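Local coordinates for protein AlyGC (Glaciecola chathamensis, PDB 5GKD) that degrades alginate as a polysaccharide lyase of family 6, cleaving its glycosidic linkages by beta-elimination, at residues 195-200 against 221-226; 241-246 against 265-270; 581-586 against 613-618. All coordinates share one frame; numbering follows the deposited sequence.

Contact 1: residues 195-200 against 221-226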
loop_
_atom_site.group_PDB
_atom_site.type_symbol
_atom_site.label_atom_id
_atom_site.label_comp_id
_atom_site.label_asym_id
_atom_site.label_seq_id
_atom_site.Cartn_x
_atom_site.Cartn_y
_atom_site.Cartn_z
ATOM N N THR A 195 28.378 7.650 26.868
ATOM C CA THR A 195 28.410 6.932 28.131
ATOM C C THR A 195 29.163 5.625 27.933
ATOM O O THR A 195 29.295 5.132 26.814
ATOM C CB THR A 195 26.997 6.658 28.658
ATOM O OG1 THR A 195 26.365 5.660 27.854
ATOM C CG2 THR A 195 26.155 7.926 28.616
ATOM N N ASP A 196 29.677 5.088 29.033
ATOM C CA ASP A 196 30.443 3.849 29.032
ATOM C C ASP A 196 29.500 2.679 29.273
ATOM O O ASP A 196 28.831 2.620 30.309
ATOM C CB ASP A 196 31.523 3.864 30.113
ATOM C CG ASP A 196 32.642 4.841 29.826
ATOM O OD1 ASP A 196 32.902 5.143 28.646
ATOM O OD2 ASP A 196 33.278 5.287 30.792
ATOM N N SER A 197 29.480 1.731 28.341
ATOM C CA SER A 197 28.624 0.563 28.450
ATOM C C SER A 197 29.332 -0.651 29.044
ATOM O O SER A 197 28.716 -1.389 29.812
ATOM C CB SER A 197 28.045 0.224 27.073
ATOM O OG SER A 197 27.225 -0.924 27.129
ATOM N N PHE A 198 30.609 -0.871 28.711
ATOM C CA PHE A 198 31.398 -2.017 29.196
ATOM C C PHE A 198 30.797 -3.356 28.774
ATOM O O PHE A 198 30.907 -4.341 29.490
ATOM C CB PHE A 198 31.566 -1.996 30.717
ATOM C CG PHE A 198 32.237 -0.754 31.256
ATOM C CD1 PHE A 198 33.354 -0.226 30.650
ATOM C CD2 PHE A 198 31.766 -0.150 32.405
ATOM C CE1 PHE A 198 33.986 0.907 31.177
ATOM C CE2 PHE A 198 32.389 0.979 32.927
ATOM C CZ PHE A 198 33.494 1.510 32.304
ATOM N N THR A 199 30.156 -3.409 27.616
ATOM C CA THR A 199 29.533 -4.640 27.149
ATOM C C THR A 199 30.561 -5.577 26.528
ATOM O O THR A 199 31.409 -5.154 25.749
ATOM C CB THR A 199 28.450 -4.324 26.121
ATOM O OG1 THR A 199 27.423 -3.530 26.734
ATOM C CG2 THR A 199 27.853 -5.604 25.567
ATOM N N LEU A 200 30.447 -6.858 26.849
ATOM C CA LEU A 200 31.325 -7.912 26.357
ATOM C C LEU A 200 30.586 -8.738 25.307
ATOM O O LEU A 200 29.577 -9.376 25.617
ATOM C CB LEU A 200 31.779 -8.799 27.518
ATOM C CG LEU A 200 32.631 -10.030 27.232
ATOM C CD1 LEU A 200 33.778 -9.557 26.386
ATOM C CD2 LEU A 200 33.190 -10.676 28.502
ATOM N N GLY A 221 30.675 3.569 24.736
ATOM C CA GLY A 221 32.071 3.587 25.123
ATOM C C GLY A 221 32.552 2.317 25.797
ATOM O O GLY A 221 31.810 1.654 26.514
ATOM N N LYS A 222 33.823 1.996 25.548
ATOM C CA LYS A 222 34.588 1.023 26.336
ATOM C C LYS A 222 33.962 -0.370 26.313
ATOM O O LYS A 222 33.927 -1.081 27.320
ATOM C CB LYS A 222 34.784 1.521 27.768
ATOM C CG LYS A 222 35.269 2.970 27.819
ATOM C CD LYS A 222 36.481 3.141 28.710
ATOM C CE LYS A 222 36.441 4.454 29.494
ATOM N NZ LYS A 222 36.135 5.654 28.686
ATOM N N ASN A 223 33.487 -0.775 25.155
ATOM C CA ASN A 223 33.001 -2.125 24.981
ATOM C C ASN A 223 34.130 -2.993 24.459
ATOM O O ASN A 223 35.132 -2.496 23.959
ATOM C CB ASN A 223 31.808 -2.139 24.027
ATOM C CG ASN A 223 30.663 -1.292 24.538
ATOM O OD1 ASN A 223 30.330 -1.344 25.722
ATOM N ND2 ASN A 223 30.074 -0.479 23.657
ATOM N N SER A 224 33.959 -4.301 24.584
ATOM C CA SER A 224 34.948 -5.270 24.121
ATOM C C SER A 224 34.269 -6.262 23.181
ATOM O O SER A 224 33.395 -7.029 23.597
ATOM C CB SER A 224 35.611 -5.968 25.317
ATOM O OG SER A 224 36.274 -7.144 24.913
ATOM N N ILE A 225 34.642 -6.217 21.908
ATOM C CA ILE A 225 34.040 -7.058 20.874
ATOM C C ILE A 225 35.133 -7.981 20.364
ATOM O O ILE A 225 36.042 -7.540 19.647
ATOM C CB ILE A 225 33.432 -6.220 19.740
ATOM C CG1 ILE A 225 32.431 -5.220 20.320
ATOM C CG2 ILE A 225 32.754 -7.118 18.730
ATOM C CD1 ILE A 225 32.153 -4.032 19.413
ATOM N N ARG A 226 35.064 -9.257 20.740
ATOM C CA ARG A 226 36.224 -10.133 20.704
ATOM C C ARG A 226 35.823 -11.527 20.315
ATOM O O ARG A 226 34.723 -11.995 20.646
ATOM C CB ARG A 226 36.909 -10.199 22.058
ATOM C CG ARG A 226 35.912 -10.807 23.048
ATOM C CD ARG A 226 36.273 -10.689 24.483
ATOM N NE ARG A 226 37.696 -10.727 24.684
ATOM C CZ ARG A 226 38.382 -11.839 24.787
ATOM N NH1 ARG A 226 37.787 -13.029 24.700
ATOM N NH2 ARG A 226 39.674 -11.790 24.968
#
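K222 packs against both F198 and D196 at a corner of the parallel beta-helix, the fold of pectate-lyase-like enzymes, where two successive coils turn into strands 200-207 and 224-231. The two segments run the same way, their backbones bridged at D196 with G221 and, in parallel, at L200 with S224, with loop between. Followed outward, the K222 side chain starts with CB 3.6 Å from CE1 of the F198 ring. CG, anti to the carbonyl carbon (chi1 -48°), sits between the two partners, 3.3 Å from D196 OD1 and still alongside F198 CE1. CD touches D196 OD1 and F198 CE1 only loosely; the chain bends at each of its last three torsions, and CE is nearer to OD2 than to OD1. NZ reaches D196 OD1 at 3.3 Å, a salt bridge with a weak hydrogen bond at the exposed side of the turn. D196 CB covers one face of the F198 ring near its rim, and H163 of the preceding coil stacks on that ring.

On the buried side N223 does the polar work. Its OD1 accepts the backbone N of T199 at 2.8 Å, a fairly straight bond (164° at the hydrogen) with the donor tilted from the amide plane. N223 ND2 is held by S220 and N218, so both ends of the amide are engaged and its rotation is probably fixed. Backbone bonds from G221 N to T195 O, S197 N to G221 O and S224 N to T199 O also join the segments. L200 CD1 lies 3.3 Å from R226 CD, an unusually short and doubtful distance.

Contact 2: residues 241-246 against 265-270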
loop_
_atom_site.group_PDB
_atom_site.type_symbol
_atom_site.label_atom_id
_atom_site.label_comp_id
_atom_site.label_asym_id
_atom_site.label_seq_id
_atom_site.Cartn_x
_atom_site.Cartn_y
_atom_site.Cartn_z
ATOM N N HIS A 241 29.624 5.044 16.846
ATOM C CA HIS A 241 29.698 6.179 17.747
ATOM C C HIS A 241 30.345 5.711 19.040
ATOM O O HIS A 241 30.274 4.533 19.387
ATOM C CB HIS A 241 28.317 6.791 18.110
ATOM C CG HIS A 241 27.517 7.291 16.947
ATOM N ND1 HIS A 241 28.004 8.200 16.029
ATOM C CD2 HIS A 241 26.239 7.035 16.581
ATOM C CE1 HIS A 241 27.065 8.471 15.142
ATOM N NE2 HIS A 241 25.985 7.772 15.451
ATOM N N GLY A 242 30.937 6.639 19.774
ATOM C CA GLY A 242 31.495 6.207 21.049
ATOM C C GLY A 242 32.930 5.733 20.933
ATOM O O GLY A 242 33.364 5.210 19.910
ATOM N N ASN A 243 33.663 5.869 22.039
ATOM C CA ASN A 243 35.119 5.885 22.050
ATOM C C ASN A 243 35.684 4.815 22.967
ATOM O O ASN A 243 35.023 4.341 23.888
ATOM C CB ASN A 243 35.634 7.246 22.521
ATOM C CG ASN A 243 35.027 8.385 21.756
ATOM O OD1 ASN A 243 35.142 8.451 20.538
ATOM N ND2 ASN A 243 34.358 9.283 22.462
ATOM N N GLY A 244 36.933 4.451 22.709
ATOM C CA GLY A 244 37.666 3.624 23.648
ATOM C C GLY A 244 37.309 2.161 23.628
ATOM O O GLY A 244 37.387 1.503 24.663
ATOM N N ASN A 245 36.944 1.631 22.470
ATOM C CA ASN A 245 36.507 0.255 22.312
ATOM C C ASN A 245 37.651 -0.628 21.841
ATOM O O ASN A 245 38.578 -0.175 21.170
ATOM C CB ASN A 245 35.353 0.193 21.318
ATOM C CG ASN A 245 34.203 1.071 21.752
ATOM O OD1 ASN A 245 33.435 0.696 22.637
ATOM N ND2 ASN A 245 34.114 2.264 21.178
ATOM N N ILE A 246 37.571 -1.904 22.172
ATOM C CA ILE A 246 38.570 -2.868 21.749
ATOM C C ILE A 246 37.891 -3.889 20.858
ATOM O O ILE A 246 36.927 -4.537 21.277
ATOM C CB ILE A 246 39.267 -3.538 22.941
ATOM C CG1 ILE A 246 39.846 -2.466 23.862
ATOM C CG2 ILE A 246 40.370 -4.462 22.439
ATOM C CD1 ILE A 246 40.777 -2.996 24.954
ATOM N N VAL A 265 36.396 1.903 11.264
ATOM C CA VAL A 265 36.889 2.667 12.397
ATOM C C VAL A 265 36.408 4.101 12.263
ATOM O O VAL A 265 36.657 4.750 11.245
ATOM C CB VAL A 265 38.423 2.617 12.475
ATOM C CG1 VAL A 265 38.904 3.366 13.699
ATOM C CG2 VAL A 265 38.886 1.181 12.503
ATOM N N ILE A 266 35.778 4.604 13.292
ATOM C CA ILE A 266 35.314 5.971 13.422
ATOM C C ILE A 266 35.515 6.296 14.883
ATOM O O ILE A 266 35.624 5.427 15.637
ATOM C CB ILE A 266 33.824 6.150 13.068
ATOM C CG1 ILE A 266 33.471 5.458 11.763
ATOM C CG2 ILE A 266 33.454 7.619 13.062
ATOM C CD1 ILE A 266 32.022 5.187 11.561
ATOM N N ASN A 267 35.560 7.552 15.258
ATOM C CA ASN A 267 35.716 7.998 16.629
ATOM C C ASN A 267 37.107 7.840 17.271
ATOM O O ASN A 267 38.050 7.598 16.604
ATOM C CB ASN A 267 34.553 7.527 17.509
ATOM C CG ASN A 267 33.237 7.425 16.745
ATOM O OD1 ASN A 267 32.656 8.391 16.402
ATOM N ND2 ASN A 267 32.855 6.265 16.424
ATOM N N ARG A 268 37.189 8.012 18.571
ATOM C CA ARG A 268 38.437 8.010 19.285
ATOM C C ARG A 268 38.850 6.829 20.079
ATOM O O ARG A 268 38.072 6.084 20.503
ATOM C CB ARG A 268 38.497 9.201 20.230
ATOM C CG ARG A 268 37.693 10.396 19.800
ATOM C CD ARG A 268 38.192 11.694 20.392
ATOM N NE ARG A 268 38.183 11.690 21.829
ATOM C CZ ARG A 268 37.118 11.930 22.570
ATOM N NH1 ARG A 268 35.965 12.210 22.016
ATOM N NH2 ARG A 268 37.213 11.903 23.864
ATOM N N ASP A 269 40.147 6.733 20.281
ATOM C CA ASP A 269 40.776 5.729 21.087
ATOM C C ASP A 269 40.376 4.296 20.794
ATOM O O ASP A 269 40.268 3.515 21.666
ATOM C CB ASP A 269 40.565 6.041 22.578
ATOM C CG ASP A 269 40.963 7.455 22.961
ATOM O OD1 ASP A 269 41.987 7.955 22.558
ATOM O OD2 ASP A 269 40.240 8.085 23.698
ATOM N N GLN A 270 40.165 3.973 19.550
ATOM C CA GLN A 270 39.802 2.597 19.227
ATOM C C GLN A 270 41.052 1.724 19.127
ATOM O O GLN A 270 42.108 2.179 18.682
ATOM C CB GLN A 270 39.010 2.546 17.922
ATOM C CG GLN A 270 37.921 3.634 17.771
ATOM C CD GLN A 270 36.737 3.503 18.746
ATOM O OE1 GLN A 270 36.808 2.816 19.769
ATOM N NE2 GLN A 270 35.639 4.174 18.414
HETATM O O HOH W 1 30.332 9.335 15.073
HETATM O O HOH W 2 31.172 9.359 18.817
#
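N267 faces H241, G242 and N243 across a corner between successive beta-helix coils, one turn of the solenoid apart. Its CB lies 3.2 Å from N243 OD1, the two side chains crossing at about a right angle. Its ND2 is anchored on R240 O, while OD1 is bonded to two waters, one shared with H241 ND1 and the other donating to OD1 while it takes the backbone N-H of G242.

R268 follows, offering its backbone N to N243 OD1 at 2.9 Å. The arginine then folds over the same asparagine: N243 CG stands above one face of the guanidinium, offset toward its rim, with the two planes 45° apart. R268 O takes the backbone N of G244. At D269 the chain adopts positive phi, matching G244 opposite, and D269 O meets G244 CA at 3.3 Å in a CA-H...O contact; the carboxylate itself is turned to N308.

Q270 completes the segment with a buried amide used at both ends. NE2 bridges the coils, giving its hydrogens to G242 O (2.9 Å) and to I266 O. OE1 is gripped by two donors of one residue, N245, whose side chain lies alongside; N245 OD1 serves N223 in the coil before. N245 N approaches Q270 OE1 nearly along the C=O axis at 3.0 Å, whereas N245 ND2 comes in plane onto a lone pair of OE1, with a C=O...N angle of 115°.

Contact 3: residues 581-586 against 613-618; sequences QFKHIT and NVSDLQ
Adjacent coils of the second, C-terminal parallel beta-helix meet here, strand 581-585 lying beside strand 613-615 with axes 4.7 Å apart and directions only 3° from parallel. The pairing is in register throughout, and it continues past the corner that the chain turns at D616. Backbone bonds link F582 N to N613 O, S615 N to F582 O and H584 N to S615 O. After the corner, I585 N to D616 O and Q618 N to I585 O carry the pairing on.

F582, V614, I585 and L617 point into the interior of the solenoid, before and after the corner. F582 CD1 touches V614 CG2 at 3.8 Å, and I585 CG2 meets L617 CD1 at 3.6 Å. F552 meets the F582 ring and F563 packs on it edge-to-face, while F645 and V648 of the following coil receive V614 and L617. On the face of Q581 and K583 the contacts are slighter: Q581 OE1 approaches N613 CB, and the K583 chain passes S615, with CE 3.8 Å from OG.

H584 and D616 both have positive phi at the corner; H584 CG lies beside its backbone N and D616 CG anti to its own, and the two groups meet. H584 ND1 donates to D616 OD2 at 2.6 Å, nearly straight (168°) and within the ring plane. OD2 uses its anti lone pair, and the carboxylate stands almost perpendicular to the imidazole (83°). K583 CG lies over one face of the ring, toward its rim. An alanine in place of H584 would probably leave D616 OD2 without this donor and K583 CG without the ring beneath it, freeing the carboxylate to turn. Both residues also touch a neighbouring molecule in the crystal. With ND1 committed to a carboxylate, the imidazole is likely to be polarised and its protonated form favoured.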
loop_
_atom_site.group_PDB
_atom_site.type_symbol
_atom_site.label_atom_id
_atom_site.label_comp_id
_atom_site.label_asym_id
_atom_site.label_seq_id
_atom_site.Cartn_x
_atom_site.Cartn_y
_atom_site.Cartn_z
ATOM N N GLN A 581 12.246 -11.157 -25.197
ATOM C CA GLN A 581 11.710 -10.150 -26.101
ATOM C C GLN A 581 10.423 -9.564 -25.548
ATOM O O GLN A 581 9.601 -10.279 -24.973
ATOM C CB GLN A 581 11.426 -10.715 -27.495
ATOM C CG GLN A 581 12.095 -12.044 -27.801
ATOM C CD GLN A 581 13.597 -12.006 -27.723
ATOM O OE1 GLN A 581 14.202 -11.050 -28.111
ATOM N NE2 GLN A 581 14.204 -13.052 -27.236
ATOM N N PHE A 582 10.233 -8.270 -25.768
ATOM C CA PHE A 582 9.063 -7.556 -25.290
ATOM C C PHE A 582 8.592 -6.653 -26.411
ATOM O O PHE A 582 9.400 -5.896 -26.957
ATOM C CB PHE A 582 9.399 -6.724 -24.041
ATOM C CG PHE A 582 10.046 -7.517 -22.937
ATOM C CD1 PHE A 582 11.388 -7.844 -22.989
ATOM C CD2 PHE A 582 9.306 -7.938 -21.843
ATOM C CE1 PHE A 582 11.976 -8.581 -21.975
ATOM C CE2 PHE A 582 9.889 -8.670 -20.827
ATOM C CZ PHE A 582 11.224 -8.984 -20.884
ATOM N N LYS A 583 7.321 -6.702 -26.745
ATOM C CA LYS A 583 6.816 -5.874 -27.800
ATOM C C LYS A 583 5.393 -5.381 -27.622
ATOM O O LYS A 583 4.535 -6.131 -27.290
ATOM C CB LYS A 583 6.946 -6.610 -29.125
ATOM C CG LYS A 583 6.730 -5.746 -30.337
ATOM C CD LYS A 583 7.117 -6.451 -31.629
ATOM C CE LYS A 583 7.974 -5.566 -32.504
ATOM N NZ LYS A 583 7.680 -5.709 -33.951
ATOM N N HIS A 584 5.172 -4.110 -27.880
ATOM C CA HIS A 584 3.868 -3.463 -27.797
ATOM C C HIS A 584 3.267 -3.383 -26.411
ATOM O O HIS A 584 2.330 -4.077 -26.120
ATOM C CB HIS A 584 2.834 -4.067 -28.753
ATOM C CG HIS A 584 3.304 -4.218 -30.161
ATOM N ND1 HIS A 584 3.696 -3.160 -30.942
ATOM C CD2 HIS A 584 3.417 -5.312 -30.939
ATOM C CE1 HIS A 584 4.041 -3.597 -32.133
ATOM N NE2 HIS A 584 3.879 -4.898 -32.156
ATOM N N ILE A 585 3.830 -2.517 -25.586
ATOM C CA ILE A 585 3.441 -2.319 -24.225
ATOM C C ILE A 585 3.186 -0.864 -23.935
ATOM O O ILE A 585 4.033 -0.049 -24.144
ATOM C CB ILE A 585 4.562 -2.825 -23.322
ATOM C CG1 ILE A 585 4.797 -4.311 -23.563
ATOM C CG2 ILE A 585 4.283 -2.510 -21.882
ATOM C CD1 ILE A 585 6.123 -4.809 -23.085
ATOM N N THR A 586 2.010 -0.556 -23.434
ATOM C CA THR A 586 1.665 0.835 -23.189
ATOM C C THR A 586 2.157 1.364 -21.845
ATOM O O THR A 586 2.317 2.579 -21.699
ATOM C CB THR A 586 0.148 1.037 -23.269
ATOM O OG1 THR A 586 -0.492 0.198 -22.301
ATOM C CG2 THR A 586 -0.372 0.703 -24.661
ATOM N N ASN A 613 15.468 -7.825 -26.036
ATOM C CA ASN A 613 14.954 -6.962 -27.082
ATOM C C ASN A 613 13.612 -6.394 -26.650
ATOM O O ASN A 613 12.711 -7.140 -26.263
ATOM C CB ASN A 613 14.833 -7.746 -28.397
ATOM C CG ASN A 613 14.659 -6.855 -29.578
ATOM O OD1 ASN A 613 13.634 -6.198 -29.715
ATOM N ND2 ASN A 613 15.663 -6.807 -30.444
ATOM N N VAL A 614 13.490 -5.075 -26.714
ATOM C CA VAL A 614 12.305 -4.349 -26.287
ATOM C C VAL A 614 11.917 -3.390 -27.400
ATOM O O VAL A 614 12.741 -2.570 -27.821
ATOM C CB VAL A 614 12.552 -3.565 -24.986
ATOM C CG1 VAL A 614 11.320 -2.744 -24.619
ATOM C CG2 VAL A 614 12.967 -4.495 -23.852
ATOM N N SER A 615 10.663 -3.459 -27.849
ATOM C CA SER A 615 10.219 -2.641 -28.971
ATOM C C SER A 615 8.793 -2.150 -28.766
ATOM O O SER A 615 7.907 -2.929 -28.403
ATOM C CB SER A 615 10.312 -3.438 -30.276
ATOM O OG SER A 615 10.056 -2.599 -31.381
ATOM N N ASP A 616 8.579 -0.858 -29.016
ATOM C CA ASP A 616 7.264 -0.217 -28.924
ATOM C C ASP A 616 6.720 -0.277 -27.491
ATOM O O ASP A 616 5.635 -0.802 -27.216
ATOM C CB ASP A 616 6.283 -0.835 -29.934
ATOM C CG ASP A 616 4.980 -0.067 -30.027
ATOM O OD1 ASP A 616 4.972 1.144 -29.695
ATOM O OD2 ASP A 616 3.955 -0.673 -30.426
ATOM N N LEU A 617 7.510 0.278 -26.576
ATOM C CA LEU A 617 7.174 0.384 -25.159
ATOM C C LEU A 617 6.934 1.855 -24.867
ATOM O O LEU A 617 7.859 2.665 -24.963
ATOM C CB LEU A 617 8.307 -0.175 -24.292
ATOM C CG LEU A 617 8.390 0.138 -22.788
ATOM C CD1 LEU A 617 7.325 -0.615 -22.035
ATOM C CD2 LEU A 617 9.771 -0.210 -22.222
ATOM N N GLN A 618 5.705 2.211 -24.497
ATOM C CA GLN A 618 5.436 3.630 -24.274
ATOM C C GLN A 618 6.141 4.151 -23.024
ATOM O O GLN A 618 6.547 5.319 -22.985
ATOM C CB GLN A 618 3.933 3.884 -24.186
ATOM C CG GLN A 618 3.139 3.463 -25.410
ATOM C CD GLN A 618 3.751 3.982 -26.674
ATOM O OE1 GLN A 618 3.769 5.189 -26.912
ATOM N NE2 GLN A 618 4.284 3.076 -27.494
#

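How the contacts relate
Contacts 1 and 2 are neighbours in one beta-helix, their centres 10 Å apart, and they touch directly. N223 N lies 2.9 Å from N245 OD1, probably a hydrogen bond, so side-chain amides at the corners connect four successive coils; the backbones also meet, I225 N probably bonding to I246 O. The calcium site and the carbonate pocket lie close in sequence: calcium ligands E212 and E214 precede 221-226, while R240 and R264 of the pocket immediately precede the two segments of contact 2. The H241 side chain is about 4 Å from a glycerol, probably from the crystallisation liquor. Contact 3 belongs to the other beta-helix, its centre 57 Å from contact 1 and 54 Å from contact 2.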